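Local coordinates for periplasmic solute binding protein (Pectobacterium atrosepticum, PDB 4RY1) that probably binds a sugar in the periplasm and hands it to an ABC-type import system, as solute-binding proteins of its family do, at residues A[174-185]-A[197-208]; A[73-83]-A[104-112]. One frame throughout, in Å; residues are numbered along the deposited sequence.

In the fold
Both contacts lie about 20 Å from the centre of the chain, each partly buried, and they share no element: their centres are 32 Å apart and their nearest atoms about 13 Å. Contact 1 is a pairing of two helices, 169-183 and 199-214, with an apolar floor of aromatic, methionine and glycine groups and a charged rim where side chains bond to side chains. Contact 2 has no helix pair. There a loop leaving helix 69-74 runs along the hairpin that opens strand 107-123 of the mixed sheet, and both bonds across it involve backbone groups, one held by an aspartate carboxylate; leucines fill the inner end, and the hairpin tip with its lysines reaches the surface.

Contact 1: residues A[174-185]-A[197-208]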
loop_
_atom_site.group_PDB
_atom_site.type_symbol
_atom_site.label_atom_id
_atom_site.label_comp_id
_atom_site.label_asym_id
_atom_site.label_seq_id
_atom_site.Cartn_x
_atom_site.Cartn_y
_atom_site.Cartn_z
ATOM N N LEU A 174 3.583 7.363 -7.794
ATOM C CA LEU A 174 4.773 8.219 -7.841
ATOM C C LEU A 174 4.491 9.496 -8.673
ATOM O O LEU A 174 4.821 10.617 -8.269
ATOM C CB LEU A 174 5.958 7.458 -8.430
ATOM C CG LEU A 174 7.333 8.138 -8.343
ATOM C CD1 LEU A 174 7.838 8.230 -6.918
ATOM C CD2 LEU A 174 8.352 7.413 -9.212
ATOM N N GLY A 175 3.859 9.285 -9.821
ATOM C CA GLY A 175 3.427 10.373 -10.709
ATOM C C GLY A 175 2.435 11.279 -9.990
ATOM O O GLY A 175 2.527 12.504 -10.054
ATOM N N ARG A 176 1.462 10.672 -9.315
ATOM C CA ARG A 176 0.488 11.438 -8.517
ATOM C C ARG A 176 1.183 12.324 -7.481
ATOM O O ARG A 176 0.777 13.484 -7.265
ATOM C CB ARG A 176 -0.485 10.497 -7.812
ATOM C CG ARG A 176 -1.534 11.254 -7.013
ATOM C CD ARG A 176 -1.571 10.815 -5.582
ATOM N NE ARG A 176 -2.427 11.619 -4.719
ATOM C CZ ARG A 176 -2.010 12.210 -3.614
ATOM N NH1 ARG A 176 -0.770 12.046 -3.187
ATOM N NH2 ARG A 176 -2.859 12.934 -2.893
ATOM N N SER A 177 2.215 11.790 -6.830
ATOM C CA SER A 177 2.945 12.530 -5.802
ATOM C C SER A 177 3.667 13.728 -6.450
ATOM O O SER A 177 3.604 14.869 -5.955
ATOM C CB SER A 177 3.927 11.597 -5.060
ATOM O OG SER A 177 4.538 12.207 -3.946
ATOM N N TYR A 178 4.317 13.465 -7.579
ATOM C CA TYR A 178 4.940 14.523 -8.383
ATOM C C TYR A 178 3.952 15.646 -8.725
ATOM O O TYR A 178 4.235 16.836 -8.537
ATOM C CB TYR A 178 5.514 13.939 -9.680
ATOM C CG TYR A 178 6.026 14.969 -10.673
ATOM C CD1 TYR A 178 7.282 15.556 -10.510
ATOM C CD2 TYR A 178 5.276 15.324 -11.801
ATOM C CE1 TYR A 178 7.763 16.483 -11.421
ATOM C CE2 TYR A 178 5.761 16.239 -12.726
ATOM C CZ TYR A 178 7.003 16.818 -12.525
ATOM O OH TYR A 178 7.505 17.750 -13.415
ATOM N N MET A 179 2.798 15.253 -9.235
ATOM C CA MET A 179 1.778 16.218 -9.660
ATOM C C MET A 179 1.163 16.976 -8.486
ATOM O O MET A 179 0.766 18.136 -8.621
ATOM C CB MET A 179 0.690 15.538 -10.481
ATOM C CG MET A 179 1.185 14.905 -11.777
ATOM S SD MET A 179 1.703 16.051 -13.128
ATOM C CE MET A 179 0.087 16.613 -13.688
ATOM N N ALA A 180 1.100 16.327 -7.329
ATOM C CA ALA A 180 0.603 17.009 -6.119
ATOM C C ALA A 180 1.599 18.085 -5.679
ATOM O O ALA A 180 1.209 19.185 -5.280
ATOM C CB ALA A 180 0.362 16.027 -4.995
ATOM N N GLN A 181 2.881 17.750 -5.746
ATOM C CA GLN A 181 3.954 18.713 -5.460
ATOM C C GLN A 181 3.925 19.895 -6.403
ATOM O O GLN A 181 4.094 21.043 -5.992
ATOM C CB GLN A 181 5.306 18.044 -5.580
ATOM C CG GLN A 181 5.540 17.025 -4.489
ATOM C CD GLN A 181 6.864 16.324 -4.652
ATOM O OE1 GLN A 181 7.625 16.614 -5.571
ATOM N NE2 GLN A 181 7.150 15.399 -3.762
ATOM N N LYS A 182 3.710 19.589 -7.676
ATOM C CA LYS A 182 3.765 20.617 -8.737
ATOM C C LYS A 182 2.567 21.552 -8.742
ATOM O O LYS A 182 2.689 22.765 -8.909
ATOM C CB LYS A 182 3.839 19.965 -10.118
ATOM C CG LYS A 182 3.937 20.982 -11.244
ATOM C CD LYS A 182 4.633 20.403 -12.448
ATOM C CE LYS A 182 5.090 21.519 -13.372
ATOM N NZ LYS A 182 4.872 21.152 -14.789
ATOM N N TYR A 183 1.401 20.952 -8.595
ATOM C CA TYR A 183 0.129 21.641 -8.763
ATOM C C TYR A 183 -0.755 21.733 -7.517
ATOM O O TYR A 183 -1.732 22.482 -7.523
ATOM C CB TYR A 183 -0.677 20.962 -9.860
ATOM C CG TYR A 183 -0.037 21.004 -11.222
ATOM C CD1 TYR A 183 0.016 22.199 -11.940
ATOM C CD2 TYR A 183 0.488 19.858 -11.804
ATOM C CE1 TYR A 183 0.581 22.248 -13.192
ATOM C CE2 TYR A 183 1.067 19.901 -13.058
ATOM C CZ TYR A 183 1.105 21.105 -13.744
ATOM O OH TYR A 183 1.665 21.198 -14.986
ATOM N N GLY A 184 -0.463 20.952 -6.479
ATOM C CA GLY A 184 -1.278 20.980 -5.261
ATOM C C GLY A 184 -2.685 20.440 -5.446
ATOM O O GLY A 184 -3.603 20.814 -4.691
ATOM N N ILE A 185 -2.869 19.566 -6.437
ATOM C CA ILE A 185 -4.152 18.904 -6.664
ATOM C C ILE A 185 -3.952 17.387 -6.727
ATOM O O ILE A 185 -2.834 16.911 -6.979
ATOM C CB ILE A 185 -4.894 19.402 -7.928
ATOM C CG1 ILE A 185 -4.175 19.014 -9.222
ATOM C CG2 ILE A 185 -5.054 20.913 -7.860
ATOM C CD1 ILE A 185 -5.101 19.000 -10.425
ATOM N N TYR A 197 -7.217 15.898 -13.193
ATOM C CA TYR A 197 -6.227 16.431 -14.140
ATOM C C TYR A 197 -6.915 16.859 -15.436
ATOM O O TYR A 197 -7.816 16.191 -15.934
ATOM C CB TYR A 197 -5.126 15.402 -14.463
ATOM C CG TYR A 197 -4.266 14.921 -13.313
ATOM C CD1 TYR A 197 -4.175 15.601 -12.114
ATOM C CD2 TYR A 197 -3.516 13.767 -13.452
ATOM C CE1 TYR A 197 -3.382 15.133 -11.069
ATOM C CE2 TYR A 197 -2.728 13.291 -12.423
ATOM C CZ TYR A 197 -2.657 13.970 -11.234
ATOM O OH TYR A 197 -1.871 13.462 -10.236
ATOM N N SER A 198 -6.492 18.002 -15.955
ATOM C CA SER A 198 -6.867 18.412 -17.304
ATOM C C SER A 198 -6.288 17.457 -18.352
ATOM O O SER A 198 -5.401 16.641 -18.060
ATOM C CB SER A 198 -6.321 19.810 -17.584
ATOM O OG SER A 198 -4.896 19.789 -17.609
ATOM N N ARG A 199 -6.766 17.585 -19.580
ATOM C CA ARG A 199 -6.215 16.803 -20.684
ATOM C C ARG A 199 -4.691 16.972 -20.726
ATOM O O ARG A 199 -3.948 16.004 -20.885
ATOM C CB ARG A 199 -6.816 17.231 -22.016
ATOM C CG ARG A 199 -6.122 16.600 -23.220
ATOM C CD ARG A 199 -6.272 17.462 -24.460
ATOM N NE ARG A 199 -5.374 18.615 -24.449
ATOM C CZ ARG A 199 -5.312 19.507 -25.433
ATOM N NH1 ARG A 199 -4.475 20.532 -25.356
ATOM N NH2 ARG A 199 -6.089 19.369 -26.502
ATOM N N ASP A 200 -4.226 18.211 -20.594
ATOM C CA ASP A 200 -2.782 18.516 -20.578
ATOM C C ASP A 200 -2.016 17.884 -19.415
ATOM O O ASP A 200 -0.888 17.404 -19.569
ATOM C CB ASP A 200 -2.554 20.030 -20.597
ATOM C CG ASP A 200 -2.689 20.623 -21.991
ATOM O OD1 ASP A 200 -3.006 19.866 -22.942
ATOM O OD2 ASP A 200 -2.495 21.850 -22.131
ATOM N N GLN A 201 -2.635 17.870 -18.252
ATOM C CA GLN A 201 -2.018 17.248 -17.075
ATOM C C GLN A 201 -1.902 15.716 -17.161
ATOM O O GLN A 201 -0.911 15.140 -16.715
ATOM C CB GLN A 201 -2.762 17.681 -15.823
ATOM C CG GLN A 201 -2.456 19.127 -15.488
ATOM C CD GLN A 201 -3.317 19.678 -14.367
ATOM O OE1 GLN A 201 -4.517 19.381 -14.281
ATOM N NE2 GLN A 201 -2.717 20.507 -13.527
ATOM N N VAL A 202 -2.895 15.080 -17.754
ATOM C CA VAL A 202 -2.840 13.629 -18.031
ATOM C C VAL A 202 -1.693 13.352 -19.017
ATOM O O VAL A 202 -0.940 12.401 -18.857
ATOM C CB VAL A 202 -4.168 13.069 -18.541
ATOM C CG1 VAL A 202 -4.031 11.598 -18.854
ATOM C CG2 VAL A 202 -5.253 13.280 -17.482
ATOM N N ARG A 203 -1.542 14.190 -20.034
ATOM C CA ARG A 203 -0.348 14.076 -20.905
ATOM C C ARG A 203 0.994 14.191 -20.191
ATOM O O ARG A 203 1.941 13.463 -20.488
ATOM C CB ARG A 203 -0.386 15.121 -21.992
ATOM C CG ARG A 203 -1.375 14.757 -23.049
ATOM C CD ARG A 203 -1.627 15.937 -23.965
ATOM N NE ARG A 203 -2.653 15.600 -24.938
ATOM C CZ ARG A 203 -2.924 16.327 -26.016
ATOM N NH1 ARG A 203 -2.255 17.449 -26.260
ATOM N NH2 ARG A 203 -3.875 15.935 -26.851
ATOM N N GLU A 204 1.058 15.136 -19.270
ATOM C CA GLU A 204 2.226 15.373 -18.446
ATOM C C GLU A 204 2.519 14.147 -17.577
ATOM O O GLU A 204 3.676 13.799 -17.372
ATOM C CB GLU A 204 2.015 16.626 -17.590
ATOM C CG GLU A 204 3.192 16.988 -16.698
ATOM C CD GLU A 204 3.040 18.336 -16.022
ATOM O OE1 GLU A 204 1.930 18.912 -16.083
ATOM O OE2 GLU A 204 4.014 18.777 -15.378
ATOM N N LEU A 205 1.459 13.491 -17.101
ATOM C CA LEU A 205 1.579 12.286 -16.264
ATOM C C LEU A 205 2.197 11.149 -17.073
ATOM O O LEU A 205 3.154 10.497 -16.625
ATOM C CB LEU A 205 0.209 11.870 -15.711
ATOM C CG LEU A 205 0.173 10.540 -14.951
ATOM C CD1 LEU A 205 0.926 10.628 -13.635
ATOM C CD2 LEU A 205 -1.275 10.124 -14.756
ATOM N N PHE A 206 1.653 10.912 -18.263
ATOM C CA PHE A 206 2.256 9.926 -19.177
ATOM C C PHE A 206 3.661 10.331 -19.618
ATOM O O PHE A 206 4.550 9.484 -19.752
ATOM C CB PHE A 206 1.352 9.596 -20.355
ATOM C CG PHE A 206 0.246 8.654 -20.003
ATOM C CD1 PHE A 206 0.446 7.275 -20.010
ATOM C CD2 PHE A 206 -0.978 9.142 -19.575
ATOM C CE1 PHE A 206 -0.586 6.411 -19.654
ATOM C CE2 PHE A 206 -2.001 8.287 -19.202
ATOM C CZ PHE A 206 -1.814 6.920 -19.252
ATOM N N GLY A 207 3.880 11.627 -19.807
ATOM C CA GLY A 207 5.234 12.115 -20.122
ATOM C C GLY A 207 6.255 11.808 -19.027
ATOM O O GLY A 207 7.412 11.527 -19.298
ATOM N N PHE A 208 5.805 11.880 -17.779
ATOM C CA PHE A 208 6.628 11.583 -16.597
ATOM C C PHE A 208 7.076 10.103 -16.637
ATOM O O PHE A 208 8.263 9.789 -16.435
ATOM C CB PHE A 208 5.812 11.920 -15.353
ATOM C CG PHE A 208 6.461 11.538 -14.042
ATOM C CD1 PHE A 208 7.347 12.393 -13.407
ATOM C CD2 PHE A 208 6.148 10.336 -13.420
ATOM C CE1 PHE A 208 7.919 12.058 -12.194
ATOM C CE2 PHE A 208 6.717 10.003 -12.203
ATOM C CZ PHE A 208 7.598 10.856 -11.586
HETATM O O HOH W 1 -1.805 14.511 -7.824
HETATM O O HOH W 2 6.296 17.628 -15.816
#
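Phe208 lays its ring on that of Tyr178 in an offset stack, planes 26° apart and centroids 4.9 Å, while Phe208 CE2 comes to 3.6 Å from Gly175 CA. Glycine suits this spot: Leu205 CD1 also presses on its CA, and Gly175 and Leu205 are the nearest CA pair, 6.2 Å apart, of two helices crossing at 126°. Met179 CB lies where its helix places it, 3.3 Å from Tyr197 OH; bends at chi2 and chi3 carry the sulfur above the Tyr197 ring, a long Met-aromatic contact, and CE to Gln201. The buried Tyr197 hydroxyl donates to a water that also bridges Arg176 O and Ile185 O.

Against the buried Gly175, Met179 and Phe208, the side with Tyr178, Lys182, Tyr183 and Glu204 is partly exposed. Glu204 enters as a knob among these three and Met179. Its OE1 accepts from Tyr183 OH at 2.5 Å; OE2 forms a salt bridge with Lys182 NZ, 2.6 Å away, and accepts from a water shared with Tyr178 OH. Lys182 CG and Gln201 NE2 cover opposite faces of the Tyr183 ring; a capping box with Ser198 holds the Gln201 amide.

Helix 199-214 lies against helices 371-385 and 391-409 through Phe206, helix 169-183 against strand 245-249 through Leu174.

Contact 2: residues A[73-83]-A[104-112]; sequences SRNGDGFYDLN and VKGKLQGLP
Asp81 reaches across to the hairpin with its carboxylate over the start of strand 107-108, its side chain crossing that of Lys107 at about a right angle. Asp81 puts CG anti to its backbone N, which carries OD1 across to Leu108 N, 3.0 Å away, from which it accepts. Asn83 N, two residues on, donates to the same oxygen, closing an Asx turn. The two N-H groups come from opposite faces of the carboxylate plane, each more than 50° out of it, and grip that oxygen from both faces. OD2 lies 3.7 Å from Lys107 CG, beside the aliphatic part of the lysine, whose amine points elsewhere.

Leu82 N donates to Leu108 O, 3.0 Å apart and nearly straight at 171°, so Leu108 is gripped through both its N and its O. The hairpin itself, strands 103-104 and 107-123 of the mixed sheet, is closed by a type I' turn from Val104 to Lys107; Gly106 fits a place where any side chain would collide with the carbonyl oxygen before it.

Leu82 turns inward: its CB rests 3.8 Å from Leu108 CD2, and its CD1 passes alongside the backbone of Gly110 to Leu111 CB at 3.9 Å. Met306 of helix 299-310 touches both Leu82 and Leu111. At the other end Gln109 folds back, bent at chi2, and its amide lies between Ser73 and the backbone of Phe79; the Phe79 and Gln109 side chains cross at about a right angle, ring and amide planes 33° apart. A water donates to both Tyr80 O and Gln109 O.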
loop_
_atom_site.group_PDB
_atom_site.type_symbol
_atom_site.label_atom_id
_atom_site.label_comp_id
_atom_site.label_asym_id
_atom_site.label_seq_id
_atom_site.Cartn_x
_atom_site.Cartn_y
_atom_site.Cartn_z
ATOM N N SER A 73 -18.925 -0.445 1.234
ATOM C CA SER A 73 -19.578 0.478 2.171
ATOM C C SER A 73 -20.221 1.709 1.534
ATOM O O SER A 73 -21.352 2.029 1.849
ATOM C CB SER A 73 -18.587 0.919 3.256
ATOM O OG SER A 73 -18.072 -0.204 3.970
ATOM N N ARG A 74 -19.507 2.427 0.679
ATOM C CA ARG A 74 -20.125 3.588 0.024
ATOM C C ARG A 74 -21.244 3.146 -0.911
ATOM O O ARG A 74 -22.322 3.732 -0.941
ATOM C CB ARG A 74 -19.105 4.381 -0.771
ATOM C CG ARG A 74 -17.975 4.945 0.052
ATOM C CD ARG A 74 -17.217 5.975 -0.749
ATOM N NE ARG A 74 -15.984 6.374 -0.084
ATOM C CZ ARG A 74 -15.253 7.431 -0.420
ATOM N NH1 ARG A 74 -15.646 8.232 -1.411
ATOM N NH2 ARG A 74 -14.122 7.696 0.228
ATOM N N ASN A 75 -20.967 2.061 -1.611
ATOM C CA ASN A 75 -21.845 1.503 -2.635
ATOM C C ASN A 75 -22.342 0.091 -2.356
ATOM O O ASN A 75 -22.777 -0.633 -3.252
ATOM C CB ASN A 75 -21.138 1.637 -3.961
ATOM C CG ASN A 75 -20.734 3.074 -4.207
ATOM O OD1 ASN A 75 -21.544 3.988 -4.040
ATOM N ND2 ASN A 75 -19.523 3.289 -4.573
ATOM N N GLY A 76 -22.311 -0.263 -1.080
ATOM C CA GLY A 76 -22.779 -1.555 -0.601
ATOM C C GLY A 76 -23.478 -1.439 0.736
ATOM O O GLY A 76 -23.840 -0.361 1.152
ATOM N N ASP A 77 -23.654 -2.584 1.393
ATOM C CA ASP A 77 -24.400 -2.678 2.644
ATOM C C ASP A 77 -23.622 -2.138 3.832
ATOM O O ASP A 77 -24.207 -1.849 4.866
ATOM C CB ASP A 77 -24.744 -4.131 2.977
ATOM C CG ASP A 77 -25.658 -4.782 1.960
ATOM O OD1 ASP A 77 -26.452 -4.072 1.303
ATOM O OD2 ASP A 77 -25.618 -6.034 1.843
ATOM N N GLY A 78 -22.304 -2.030 3.697
ATOM C CA GLY A 78 -21.471 -1.626 4.808
ATOM C C GLY A 78 -21.207 -2.757 5.774
ATOM O O GLY A 78 -21.767 -3.854 5.695
ATOM N N PHE A 79 -20.308 -2.455 6.681
ATOM C CA PHE A 79 -19.918 -3.351 7.741
ATOM C C PHE A 79 -20.596 -2.962 9.052
ATOM O O PHE A 79 -21.285 -1.915 9.156
ATOM C CB PHE A 79 -18.390 -3.369 7.839
ATOM C CG PHE A 79 -17.725 -3.941 6.613
ATOM C CD1 PHE A 79 -17.891 -5.281 6.263
ATOM C CD2 PHE A 79 -16.987 -3.140 5.761
ATOM C CE1 PHE A 79 -17.310 -5.805 5.127
ATOM C CE2 PHE A 79 -16.391 -3.678 4.626
ATOM C CZ PHE A 79 -16.547 -5.011 4.314
ATOM N N TYR A 80 -20.416 -3.803 10.066
ATOM C CA TYR A 80 -20.880 -3.451 11.390
ATOM C C TYR A 80 -20.213 -2.148 11.852
ATOM O O TYR A 80 -18.983 -1.997 11.748
ATOM C CB TYR A 80 -20.595 -4.591 12.348
ATOM C CG TYR A 80 -21.016 -4.354 13.776
ATOM C CD1 TYR A 80 -22.259 -4.781 14.228
ATOM C CD2 TYR A 80 -20.139 -3.776 14.706
ATOM C CE1 TYR A 80 -22.644 -4.608 15.547
ATOM C CE2 TYR A 80 -20.521 -3.587 16.011
ATOM C CZ TYR A 80 -21.770 -4.016 16.435
ATOM O OH TYR A 80 -22.090 -3.831 17.764
ATOM N N ASP A 81 -21.016 -1.233 12.374
ATOM C CA ASP A 81 -20.511 0.073 12.802
ATOM C C ASP A 81 -19.694 -0.055 14.089
ATOM O O ASP A 81 -20.234 -0.239 15.187
ATOM C CB ASP A 81 -21.678 1.026 13.006
ATOM C CG ASP A 81 -21.268 2.407 13.446
ATOM O OD1 ASP A 81 -20.060 2.715 13.544
ATOM O OD2 ASP A 81 -22.211 3.195 13.717
ATOM N N LEU A 82 -18.376 0.075 13.947
ATOM C CA LEU A 82 -17.466 -0.117 15.090
ATOM C C LEU A 82 -17.611 0.916 16.206
ATOM O O LEU A 82 -17.190 0.662 17.328
ATOM C CB LEU A 82 -16.017 -0.152 14.637
ATOM C CG LEU A 82 -15.648 -1.266 13.651
ATOM C CD1 LEU A 82 -14.159 -1.197 13.364
ATOM C CD2 LEU A 82 -15.982 -2.654 14.158
ATOM N N ASN A 83 -18.246 2.055 15.918
ATOM C CA ASN A 83 -18.570 2.994 16.996
ATOM C C ASN A 83 -19.477 2.357 18.047
ATOM O O ASN A 83 -19.476 2.797 19.189
ATOM C CB ASN A 83 -19.195 4.308 16.480
ATOM C CG ASN A 83 -18.268 5.107 15.574
ATOM O OD1 ASN A 83 -18.696 5.673 14.534
ATOM N ND2 ASN A 83 -17.027 5.208 15.967
ATOM N N VAL A 104 -17.596 6.058 6.978
ATOM C CA VAL A 104 -18.526 6.294 5.868
ATOM C C VAL A 104 -19.819 6.799 6.488
ATOM O O VAL A 104 -20.505 6.076 7.210
ATOM C CB VAL A 104 -18.785 5.065 4.967
ATOM C CG1 VAL A 104 -19.831 5.380 3.890
ATOM C CG2 VAL A 104 -17.495 4.599 4.314
ATOM N N LYS A 105 -20.135 8.049 6.176
ATOM C CA LYS A 105 -21.368 8.697 6.647
ATOM C C LYS A 105 -21.592 8.574 8.149
ATOM O O LYS A 105 -22.719 8.374 8.617
ATOM C CB LYS A 105 -22.554 8.162 5.866
ATOM C CG LYS A 105 -22.430 8.535 4.401
ATOM C CD LYS A 105 -23.790 8.712 3.771
ATOM C CE LYS A 105 -24.186 7.509 2.947
ATOM N NZ LYS A 105 -23.587 7.686 1.580
ATOM N N GLY A 106 -20.508 8.712 8.902
ATOM C CA GLY A 106 -20.596 8.673 10.359
ATOM C C GLY A 106 -20.419 7.315 11.010
ATOM O O GLY A 106 -20.254 7.251 12.222
ATOM N N LYS A 107 -20.446 6.240 10.211
ATOM C CA LYS A 107 -20.318 4.877 10.721
ATOM C C LYS A 107 -18.912 4.354 10.444
ATOM O O LYS A 107 -18.426 4.418 9.320
ATOM C CB LYS A 107 -21.329 3.983 10.044
ATOM C CG LYS A 107 -22.759 4.431 10.315
ATOM C CD LYS A 107 -23.767 3.396 9.893
ATOM C CE LYS A 107 -25.190 3.832 10.225
ATOM N NZ LYS A 107 -25.693 4.821 9.238
ATOM N N LEU A 108 -18.250 3.878 11.490
ATOM C CA LEU A 108 -16.861 3.416 11.363
ATOM C C LEU A 108 -16.815 2.017 10.762
ATOM O O LEU A 108 -17.276 1.061 11.373
ATOM C CB LEU A 108 -16.164 3.469 12.718
ATOM C CG LEU A 108 -14.687 3.063 12.720
ATOM C CD1 LEU A 108 -13.854 3.946 11.809
ATOM C CD2 LEU A 108 -14.133 3.100 14.131
ATOM N N GLN A 109 -16.270 1.899 9.558
ATOM C CA GLN A 109 -16.363 0.664 8.780
ATOM C C GLN A 109 -15.293 -0.370 9.115
ATOM O O GLN A 109 -15.454 -1.547 8.810
ATOM C CB GLN A 109 -16.293 0.981 7.276
ATOM C CG GLN A 109 -17.397 1.910 6.786
ATOM C CD GLN A 109 -18.766 1.337 7.086
ATOM O OE1 GLN A 109 -19.572 1.925 7.843
ATOM N NE2 GLN A 109 -19.034 0.191 6.525
ATOM N N GLY A 110 -14.184 0.090 9.680
ATOM C CA GLY A 110 -13.048 -0.776 9.951
ATOM C C GLY A 110 -12.062 -0.061 10.850
ATOM O O GLY A 110 -12.083 1.155 10.950
ATOM N N LEU A 111 -11.216 -0.836 11.518
ATOM C CA LEU A 111 -10.240 -0.286 12.442
ATOM C C LEU A 111 -8.845 -0.423 11.782
ATOM O O LEU A 111 -8.388 -1.541 11.519
ATOM C CB LEU A 111 -10.260 -1.049 13.752
ATOM C CG LEU A 111 -9.360 -0.568 14.879
ATOM C CD1 LEU A 111 -9.512 0.931 15.151
ATOM C CD2 LEU A 111 -9.673 -1.398 16.131
ATOM N N PRO A 112 -8.170 0.690 11.479
ATOM C CA PRO A 112 -6.849 0.544 10.902
ATOM C C PRO A 112 -5.888 -0.250 11.755
ATOM O O PRO A 112 -5.761 0.006 12.946
ATOM C CB PRO A 112 -6.380 1.988 10.743
ATOM C CG PRO A 112 -7.654 2.724 10.520
ATOM C CD PRO A 112 -8.610 2.088 11.481
HETATM O O HOH W 3 -22.978 4.614 2.025
HETATM O O HOH W 4 -16.559 -3.078 10.883
HETATM O O HOH W 5 -21.731 5.708 14.361
#